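Probable glutathione reductase (Sinorhizobium meliloti, PDB 4DNA) probably catalyses the NADPH-dependent reduction of glutathione disulfide to glutathione, as an FAD-containing homodimer with a redox-active disulfide. Local coordinates at residues T196-I205 with G225-I234; P50-S58 with E184-L192. All coordinates share one frame; numbering follows the deposited sequence.

Contact 1: residues T196-I205 with G225-I234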
# COMPACT_ATOMS: atom_id res chain seq x y z
N THR A 196 -19.07 -11.38 18.03
CA THR A 196 -17.70 -11.46 18.58
C THR A 196 -17.49 -10.68 19.88
O THR A 196 -17.84 -9.51 19.95
CB THR A 196 -16.66 -10.99 17.53
OG1 THR A 196 -16.62 -11.91 16.44
CG2 THR A 196 -15.26 -10.92 18.13
N THR A 197 -16.90 -11.32 20.89
CA THR A 197 -16.51 -10.62 22.12
C THR A 197 -15.03 -10.88 22.44
O THR A 197 -14.57 -12.01 22.37
CB THR A 197 -17.36 -11.04 23.33
OG1 THR A 197 -18.74 -11.14 22.94
CG2 THR A 197 -17.23 -10.04 24.46
N LEU A 198 -14.31 -9.82 22.80
CA LEU A 198 -12.89 -9.92 23.14
C LEU A 198 -12.64 -9.50 24.59
O LEU A 198 -13.12 -8.45 25.03
CB LEU A 198 -12.06 -9.06 22.17
CG LEU A 198 -10.55 -8.90 22.34
CD1 LEU A 198 -9.76 -10.12 21.90
CD2 LEU A 198 -10.13 -7.71 21.51
N ILE A 199 -11.90 -10.33 25.33
CA ILE A 199 -11.59 -10.02 26.73
C ILE A 199 -10.10 -10.13 27.04
O ILE A 199 -9.39 -11.00 26.53
CB ILE A 199 -12.45 -10.86 27.70
CG1 ILE A 199 -12.30 -10.34 29.14
CG2 ILE A 199 -12.15 -12.34 27.57
CD1 ILE A 199 -13.08 -11.12 30.19
N TYR A 200 -9.63 -9.21 27.88
CA TYR A 200 -8.20 -9.03 28.10
C TYR A 200 -7.95 -8.54 29.51
O TYR A 200 -8.67 -7.69 30.01
CB TYR A 200 -7.66 -8.00 27.11
CG TYR A 200 -6.15 -7.83 27.13
CD1 TYR A 200 -5.27 -8.92 27.35
CD2 TYR A 200 -5.58 -6.57 26.88
CE1 TYR A 200 -3.88 -8.75 27.35
CE2 TYR A 200 -4.20 -6.39 26.87
CZ TYR A 200 -3.35 -7.48 27.10
OH TYR A 200 -1.99 -7.25 27.06
N ARG A 201 -6.90 -9.07 30.12
CA ARG A 201 -6.60 -8.80 31.51
C ARG A 201 -5.89 -7.47 31.71
O ARG A 201 -5.90 -6.91 32.81
CB ARG A 201 -5.80 -9.96 32.12
CG ARG A 201 -4.72 -10.59 31.24
CD ARG A 201 -3.50 -11.04 32.04
NE ARG A 201 -3.82 -11.19 33.46
CZ ARG A 201 -3.70 -10.22 34.38
NH1 ARG A 201 -4.03 -10.46 35.65
NH2 ARG A 201 -3.24 -9.02 34.04
N GLY A 202 -5.30 -6.95 30.64
CA GLY A 202 -4.58 -5.69 30.71
C GLY A 202 -5.48 -4.49 30.51
O GLY A 202 -6.68 -4.65 30.31
N LYS A 203 -4.89 -3.30 30.56
CA LYS A 203 -5.64 -2.05 30.50
C LYS A 203 -6.02 -1.70 29.06
O LYS A 203 -7.11 -1.19 28.82
CB LYS A 203 -4.85 -0.91 31.12
CG LYS A 203 -4.90 -0.84 32.64
CD LYS A 203 -3.65 -0.15 33.17
CE LYS A 203 -3.91 0.71 34.40
NZ LYS A 203 -4.89 0.09 35.34
N GLU A 204 -5.13 -1.94 28.11
CA GLU A 204 -5.44 -1.66 26.71
C GLU A 204 -4.89 -2.75 25.81
O GLU A 204 -3.84 -3.31 26.10
CB GLU A 204 -4.87 -0.30 26.30
CG GLU A 204 -5.14 0.80 27.33
CD GLU A 204 -4.73 2.19 26.89
OE1 GLU A 204 -4.51 2.42 25.69
OE2 GLU A 204 -4.66 3.07 27.77
N ILE A 205 -5.60 -3.04 24.72
CA ILE A 205 -5.18 -4.09 23.77
C ILE A 205 -3.87 -3.73 23.07
O ILE A 205 -3.49 -2.57 23.06
CB ILE A 205 -6.25 -4.39 22.70
CG1 ILE A 205 -6.62 -3.12 21.94
CG2 ILE A 205 -7.47 -5.04 23.33
CD1 ILE A 205 -7.48 -3.37 20.72
N GLY A 225 -19.34 -3.02 16.35
CA GLY A 225 -20.11 -4.09 16.97
C GLY A 225 -19.28 -5.18 17.61
O GLY A 225 -19.72 -6.31 17.74
N ILE A 226 -18.05 -4.86 18.01
CA ILE A 226 -17.27 -5.82 18.79
C ILE A 226 -17.24 -5.39 20.25
O ILE A 226 -16.88 -4.25 20.58
CB ILE A 226 -15.87 -6.06 18.19
CG1 ILE A 226 -16.00 -6.49 16.71
CG2 ILE A 226 -15.11 -7.10 19.01
CD1 ILE A 226 -14.69 -6.73 15.98
N ARG A 227 -17.67 -6.28 21.13
CA ARG A 227 -17.64 -6.00 22.54
C ARG A 227 -16.23 -6.24 23.03
O ARG A 227 -15.68 -7.34 22.85
CB ARG A 227 -18.64 -6.89 23.28
CG ARG A 227 -19.15 -6.28 24.58
CD ARG A 227 -19.64 -7.35 25.53
NE ARG A 227 -20.00 -6.79 26.83
CZ ARG A 227 -20.57 -7.47 27.83
NH1 ARG A 227 -20.85 -8.77 27.69
NH2 ARG A 227 -20.86 -6.86 28.98
N ILE A 228 -15.60 -5.22 23.60
CA ILE A 228 -14.29 -5.39 24.20
C ILE A 228 -14.41 -5.20 25.69
O ILE A 228 -15.07 -4.27 26.15
CB ILE A 228 -13.22 -4.44 23.63
CG1 ILE A 228 -13.25 -4.44 22.10
CG2 ILE A 228 -11.82 -4.81 24.14
CD1 ILE A 228 -12.34 -3.39 21.49
N LEU A 229 -13.79 -6.10 26.44
CA LEU A 229 -13.80 -6.08 27.87
C LEU A 229 -12.37 -6.05 28.40
O LEU A 229 -11.64 -7.04 28.34
CB LEU A 229 -14.58 -7.29 28.41
CG LEU A 229 -16.04 -7.32 27.94
CD1 LEU A 229 -16.76 -8.59 28.38
CD2 LEU A 229 -16.80 -6.08 28.41
N CYS A 230 -11.98 -4.89 28.91
CA CYS A 230 -10.65 -4.68 29.43
C CYS A 230 -10.55 -4.97 30.94
O CYS A 230 -11.56 -5.06 31.63
CB CYS A 230 -10.18 -3.26 29.09
SG CYS A 230 -9.35 -3.16 27.48
N GLU A 231 -9.31 -5.13 31.42
CA GLU A 231 -9.00 -5.29 32.84
C GLU A 231 -9.80 -6.41 33.47
O GLU A 231 -10.38 -6.25 34.54
CB GLU A 231 -9.28 -4.00 33.62
CG GLU A 231 -8.73 -2.71 33.02
CD GLU A 231 -8.55 -1.61 34.05
OE1 GLU A 231 -8.76 -1.88 35.25
OE2 GLU A 231 -8.18 -0.49 33.67
N ASP A 232 -9.84 -7.56 32.79
CA ASP A 232 -10.68 -8.67 33.22
C ASP A 232 -10.15 -10.00 32.73
O ASP A 232 -9.37 -10.05 31.79
CB ASP A 232 -12.11 -8.46 32.74
CG ASP A 232 -13.13 -9.22 33.55
OD1 ASP A 232 -12.77 -9.85 34.57
OD2 ASP A 232 -14.31 -9.19 33.15
N ILE A 233 -10.61 -11.07 33.38
CA ILE A 233 -10.05 -12.40 33.25
C ILE A 233 -11.19 -13.42 33.24
O ILE A 233 -12.27 -13.14 33.79
CB ILE A 233 -9.06 -12.65 34.43
CG1 ILE A 233 -7.90 -13.55 34.01
CG2 ILE A 233 -9.77 -13.15 35.69
CD1 ILE A 233 -6.65 -13.36 34.87
N ILE A 234 -10.98 -14.58 32.63
CA ILE A 234 -11.94 -15.69 32.76
C ILE A 234 -11.66 -16.55 34.01
O ILE A 234 -10.57 -17.12 34.12
CB ILE A 234 -12.00 -16.57 31.49
CG1 ILE A 234 -12.61 -15.79 30.33
CG2 ILE A 234 -12.82 -17.83 31.72
CD1 ILE A 234 -12.47 -16.46 28.99
O HOH W 1 -19.85 -9.07 16.53
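Thr197, Leu198 and Ile199 pair in parallel with Arg227, Ile228 and Leu229, the two strand axes 4.7 Å apart and inclined by 15°. The ladder alternates between strands: Leu198 N gives to Arg227 O at 2.8 Å, Leu229 N to Leu198 O, and Tyr200 N to Leu229 O. Past the strands, Asp232 N reaches Tyr200 O at 3.0 Å and Glu231 N reaches Gly202 O, both donors tilted 32° from the carbonyl plane. On one face of the sheet Thr197 CG2, anti to its backbone N, lies beside Arg227 CB at 3.6 Å, and Leu229 CD1 lies over one face of the Arg227 guanidinium, offset toward its rim. Ile199 also sends CG1 anti to N (chi1 -170°), which carries CD1 across to the Asp232 carboxylate, 3.7 Å from OD2. That carboxylate accepts from Ile233 N at OD1 and binds His252 through OD2. Replacing Asp232 by an alanine is likely to leave Ile233 N and His252 without this acceptor and to strip the carboxylate from beside Ile199 CD1. The opposite face brings Leu198 CD2 to 4.3 Å from Ile228 CG2, both residues packing against Met221 of helix 211-223. Backbone bonds thus fix the register of two parallel strands of a beta-alpha-beta unit; the Leu198 and Ile228 face is apolar, the other mixed, and the long Lys203 NZ to Glu231 OE2 salt bridge (3.7 Å) lies in exposed loops.

Contact 2: residues P50-S58 with E184-L192. With FAD (flavin-adenine dinucleotide), chain C.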
# COMPACT_ATOMS: atom_id res chain seq x y z
N PRO A 50 -2.59 -18.95 6.17
CA PRO A 50 -4.05 -19.09 6.32
C PRO A 50 -4.68 -17.86 6.94
O PRO A 50 -5.79 -17.47 6.54
CB PRO A 50 -4.22 -20.30 7.24
CG PRO A 50 -2.86 -20.59 7.78
CD PRO A 50 -1.86 -20.05 6.82
N LYS A 51 -4.00 -17.23 7.89
CA LYS A 51 -4.59 -16.11 8.58
C LYS A 51 -4.98 -15.03 7.58
O LYS A 51 -6.12 -14.55 7.59
CB LYS A 51 -3.64 -15.55 9.64
CG LYS A 51 -3.99 -14.15 10.11
CD LYS A 51 -2.97 -13.12 9.63
CE LYS A 51 -1.68 -13.32 10.39
NZ LYS A 51 -0.78 -12.15 10.27
N LYS A 52 -4.05 -14.68 6.70
CA LYS A 52 -4.25 -13.57 5.78
C LYS A 52 -5.39 -13.86 4.80
O LYS A 52 -6.08 -12.94 4.35
CB LYS A 52 -2.93 -13.23 5.07
CG LYS A 52 -2.93 -11.99 4.19
CD LYS A 52 -2.99 -10.68 4.98
CE LYS A 52 -2.84 -9.48 4.06
NZ LYS A 52 -1.50 -9.39 3.43
N LEU A 53 -5.59 -15.14 4.49
CA LEU A 53 -6.69 -15.53 3.62
C LEU A 53 -8.02 -15.25 4.30
O LEU A 53 -8.93 -14.64 3.71
CB LEU A 53 -6.56 -17.01 3.24
CG LEU A 53 -5.34 -17.41 2.38
CD1 LEU A 53 -5.43 -18.87 1.95
CD2 LEU A 53 -5.17 -16.54 1.14
N TYR A 54 -8.12 -15.66 5.55
CA TYR A 54 -9.34 -15.47 6.34
C TYR A 54 -9.63 -13.99 6.52
O TYR A 54 -10.78 -13.57 6.57
CB TYR A 54 -9.20 -16.20 7.67
CG TYR A 54 -9.47 -17.71 7.58
CD1 TYR A 54 -9.15 -18.44 6.42
CD2 TYR A 54 -10.03 -18.40 8.65
CE1 TYR A 54 -9.40 -19.81 6.33
CE2 TYR A 54 -10.28 -19.76 8.57
CZ TYR A 54 -9.97 -20.46 7.41
OH TYR A 54 -10.23 -21.81 7.36
N VAL A 55 -8.57 -13.19 6.59
CA VAL A 55 -8.72 -11.74 6.61
C VAL A 55 -9.40 -11.31 5.33
O VAL A 55 -10.36 -10.54 5.36
CB VAL A 55 -7.37 -11.03 6.74
CG1 VAL A 55 -7.52 -9.56 6.42
CG2 VAL A 55 -6.78 -11.22 8.12
N TYR A 56 -8.90 -11.82 4.20
CA TYR A 56 -9.46 -11.48 2.90
C TYR A 56 -10.93 -11.91 2.84
O TYR A 56 -11.80 -11.10 2.47
CB TYR A 56 -8.67 -12.15 1.77
CG TYR A 56 -7.32 -11.54 1.47
CD1 TYR A 56 -7.09 -10.17 1.60
CD2 TYR A 56 -6.27 -12.34 1.00
CE1 TYR A 56 -5.86 -9.62 1.30
CE2 TYR A 56 -5.03 -11.79 0.69
CZ TYR A 56 -4.83 -10.43 0.85
OH TYR A 56 -3.61 -9.87 0.57
N ALA A 57 -11.19 -13.16 3.22
CA ALA A 57 -12.55 -13.67 3.29
C ALA A 57 -13.44 -12.74 4.07
O ALA A 57 -14.56 -12.50 3.68
CB ALA A 57 -12.59 -15.05 3.91
N SER A 58 -12.93 -12.21 5.18
CA SER A 58 -13.73 -11.37 6.05
C SER A 58 -13.94 -9.97 5.49
O SER A 58 -14.93 -9.33 5.83
CB SER A 58 -13.15 -11.30 7.46
OG SER A 58 -11.82 -10.82 7.43
N GLU A 184 -6.72 -10.04 15.47
CA GLU A 184 -6.91 -10.54 14.11
C GLU A 184 -8.12 -11.46 14.02
O GLU A 184 -9.06 -11.21 13.25
CB GLU A 184 -5.66 -11.26 13.63
CG GLU A 184 -4.46 -10.34 13.38
CD GLU A 184 -3.25 -11.06 12.79
OE1 GLU A 184 -3.07 -12.30 13.03
OE2 GLU A 184 -2.49 -10.37 12.07
N PHE A 185 -8.12 -12.52 14.81
CA PHE A 185 -9.24 -13.44 14.81
C PHE A 185 -10.58 -12.78 15.10
O PHE A 185 -11.55 -13.02 14.38
CB PHE A 185 -8.97 -14.60 15.76
CG PHE A 185 -8.24 -15.72 15.11
CD1 PHE A 185 -8.90 -16.59 14.25
CD2 PHE A 185 -6.88 -15.88 15.30
CE1 PHE A 185 -8.23 -17.61 13.61
CE2 PHE A 185 -6.20 -16.90 14.66
CZ PHE A 185 -6.88 -17.78 13.83
N ALA A 186 -10.63 -11.95 16.13
CA ALA A 186 -11.84 -11.21 16.46
C ALA A 186 -12.34 -10.47 15.25
O ALA A 186 -13.54 -10.47 14.97
CB ALA A 186 -11.59 -10.25 17.59
N ASN A 187 -11.43 -9.84 14.52
CA ASN A 187 -11.82 -9.18 13.29
C ASN A 187 -12.24 -10.15 12.19
O ASN A 187 -13.20 -9.88 11.47
CB ASN A 187 -10.73 -8.23 12.83
CG ASN A 187 -10.76 -6.93 13.58
OD1 ASN A 187 -11.56 -6.04 13.27
ND2 ASN A 187 -9.92 -6.80 14.60
N ILE A 188 -11.54 -11.28 12.07
CA ILE A 188 -11.90 -12.26 11.06
C ILE A 188 -13.32 -12.74 11.35
O ILE A 188 -14.22 -12.60 10.51
CB ILE A 188 -10.88 -13.43 10.98
CG1 ILE A 188 -9.60 -12.98 10.28
CG2 ILE A 188 -11.45 -14.60 10.19
CD1 ILE A 188 -8.38 -13.79 10.64
N PHE A 189 -13.55 -13.26 12.55
CA PHE A 189 -14.86 -13.78 12.89
C PHE A 189 -15.96 -12.74 12.77
O PHE A 189 -17.02 -13.03 12.23
CB PHE A 189 -14.87 -14.45 14.27
CG PHE A 189 -14.18 -15.78 14.27
CD1 PHE A 189 -14.50 -16.76 13.33
CD2 PHE A 189 -13.19 -16.06 15.21
CE1 PHE A 189 -13.86 -17.98 13.31
CE2 PHE A 189 -12.55 -17.29 15.21
CZ PHE A 189 -12.88 -18.25 14.25
N HIS A 190 -15.70 -11.52 13.25
CA HIS A 190 -16.71 -10.47 13.17
C HIS A 190 -17.11 -10.22 11.75
O HIS A 190 -18.30 -10.21 11.44
CB HIS A 190 -16.27 -9.16 13.81
CG HIS A 190 -17.31 -8.07 13.70
ND1 HIS A 190 -18.29 -7.91 14.61
CD2 HIS A 190 -17.51 -7.09 12.73
CE1 HIS A 190 -19.08 -6.89 14.25
NE2 HIS A 190 -18.60 -6.38 13.10
N GLY A 191 -16.11 -10.01 10.89
CA GLY A 191 -16.31 -9.81 9.46
C GLY A 191 -17.20 -10.89 8.87
O GLY A 191 -18.01 -10.61 7.98
N LEU A 192 -17.07 -12.11 9.39
CA LEU A 192 -17.85 -13.23 8.90
C LEU A 192 -19.25 -13.40 9.57
O LEU A 192 -19.98 -14.35 9.26
CB LEU A 192 -17.02 -14.51 8.97
CG LEU A 192 -15.69 -14.51 8.20
CD1 LEU A 192 -14.91 -15.78 8.47
CD2 LEU A 192 -15.87 -14.34 6.70
PA FAD C . 7.57 -23.21 13.06
O1A FAD C . 6.79 -23.01 14.35
O2A FAD C . 7.19 -22.53 11.77
O5B FAD C . 7.65 -24.78 12.75
C5B FAD C . 8.60 -25.66 13.38
C4B FAD C . 8.15 -27.07 13.03
O4B FAD C . 8.80 -28.06 13.82
C3B FAD C . 6.66 -27.21 13.28
O3B FAD C . 6.03 -27.58 12.05
C2B FAD C . 6.55 -28.26 14.37
O2B FAD C . 5.39 -29.08 14.19
C1B FAD C . 7.84 -29.05 14.21
N9A FAD C . 8.32 -29.69 15.46
C8A FAD C . 8.13 -29.20 16.70
N7A FAD C . 8.70 -29.97 17.65
C5A FAD C . 9.28 -30.99 17.01
C6A FAD C . 10.06 -32.16 17.44
N6A FAD C . 10.27 -32.33 18.77
N1A FAD C . 10.52 -33.01 16.48
C2A FAD C . 10.26 -32.79 15.16
N3A FAD C . 9.55 -31.73 14.70
C4A FAD C . 9.04 -30.81 15.56
N1 FAD C . 4.60 -14.15 11.56
C2 FAD C . 4.72 -13.14 10.67
O2 FAD C . 5.86 -12.74 10.36
N3 FAD C . 3.64 -12.56 10.12
C4 FAD C . 2.37 -12.92 10.40
O4 FAD C . 1.40 -12.36 9.85
C4X FAD C . 2.16 -14.02 11.38
N5 FAD C . 0.93 -14.45 11.72
C5X FAD C . 0.78 -15.47 12.61
C6 FAD C . -0.49 -15.91 12.96
C7 FAD C . -0.65 -16.95 13.89
C7M FAD C . -2.05 -17.39 14.23
C8 FAD C . 0.55 -17.60 14.50
C8M FAD C . 0.44 -18.73 15.49
C9 FAD C . 1.82 -17.16 14.16
C9A FAD C . 1.98 -16.12 13.24
N10 FAD C . 3.28 -15.68 12.90
C10 FAD C . 3.39 -14.63 11.96
C1' FAD C . 4.45 -16.32 13.52
C2' FAD C . 5.15 -17.32 12.61
O2' FAD C . 4.21 -18.30 12.17
C3' FAD C . 6.33 -17.97 13.34
O3' FAD C . 7.12 -16.92 13.92
C4' FAD C . 7.22 -18.80 12.42
O4' FAD C . 6.48 -19.94 11.95
C5' FAD C . 8.47 -19.27 13.14
O5' FAD C . 8.85 -20.54 12.61
P FAD C . 9.89 -21.54 13.34
O1P FAD C . 11.10 -21.74 12.44
O2P FAD C . 10.08 -21.14 14.78
O3P FAD C . 9.14 -22.96 13.34
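Ile188 packs against Lys51, Tyr54, Val55 and Ser58 where segments 50-58 and 184-191 of helices 48-66 and 180-191 meet, the segment axes approaching to 8.4 Å at an angle of 37°. In this apolar packing Ile188 is a knob in the hole formed by those four residues. Its CG2, anti to the backbone N, lies 3.7 Å from Tyr54 CB, while CD1 meets Val55 CG2 at 3.9 Å, the two side chains crossing at about a right angle. Farther along, Leu192 CD2 comes within 3.7 Å of Ser58 CA and also touches Ala57. Close backbone packing follows there: Gly191 and Ser58 have CA atoms 4.6 Å apart, and a CB on the glycine would clash with Ser58 CB. The polar interaction lies at the flavin end. Lys51 bends at chi2 and chi3 across the extended Glu184, and Lys51 NZ forms a salt bridge with Glu184 OE2 at 3.1 Å; the position of NZ is less certain, because it sits implausibly close to the flavin. Glu184 OE2 also accepts from Phe346 N, a second bond that helps to place the carboxylate. Other sides of helix 48-66 face the second subunit, where Ala57 O accepts from Trp72 NE1 of that subunit. A lysine-glutamate pair beside the isoalloxazine, joining the helix that starts at Cys48 of the redox-active disulfide to the first helix of the NAD(P)-binding domain, is characteristic of the flavin site in glutathione reductase and related pyridine nucleotide-disulfide oxidoreductases.

Helix 180-191 and strand 195-199 follow each other in the chain and tie the two contacts, centres 18 Å apart, together through the NAD(P)-binding domain. Contact 1 lies within that domain, joining neighbouring strands at an edge of its four-stranded parallel sheet, and is partly buried. Contact 2 is buried: it packs the domain's first helix against helix 48-66 of the FAD-binding domain, which starts at Cys48. Their chemistry differs accordingly, a backbone ladder against side-chain interlocking; the charged pair of contact 2 is buried beside FAD, that of contact 1 long and exposed. They touch directly where His190 packs on Thr196 and Ile226, so helix 180-191 has one side on the sheet and another toward helix 48-66.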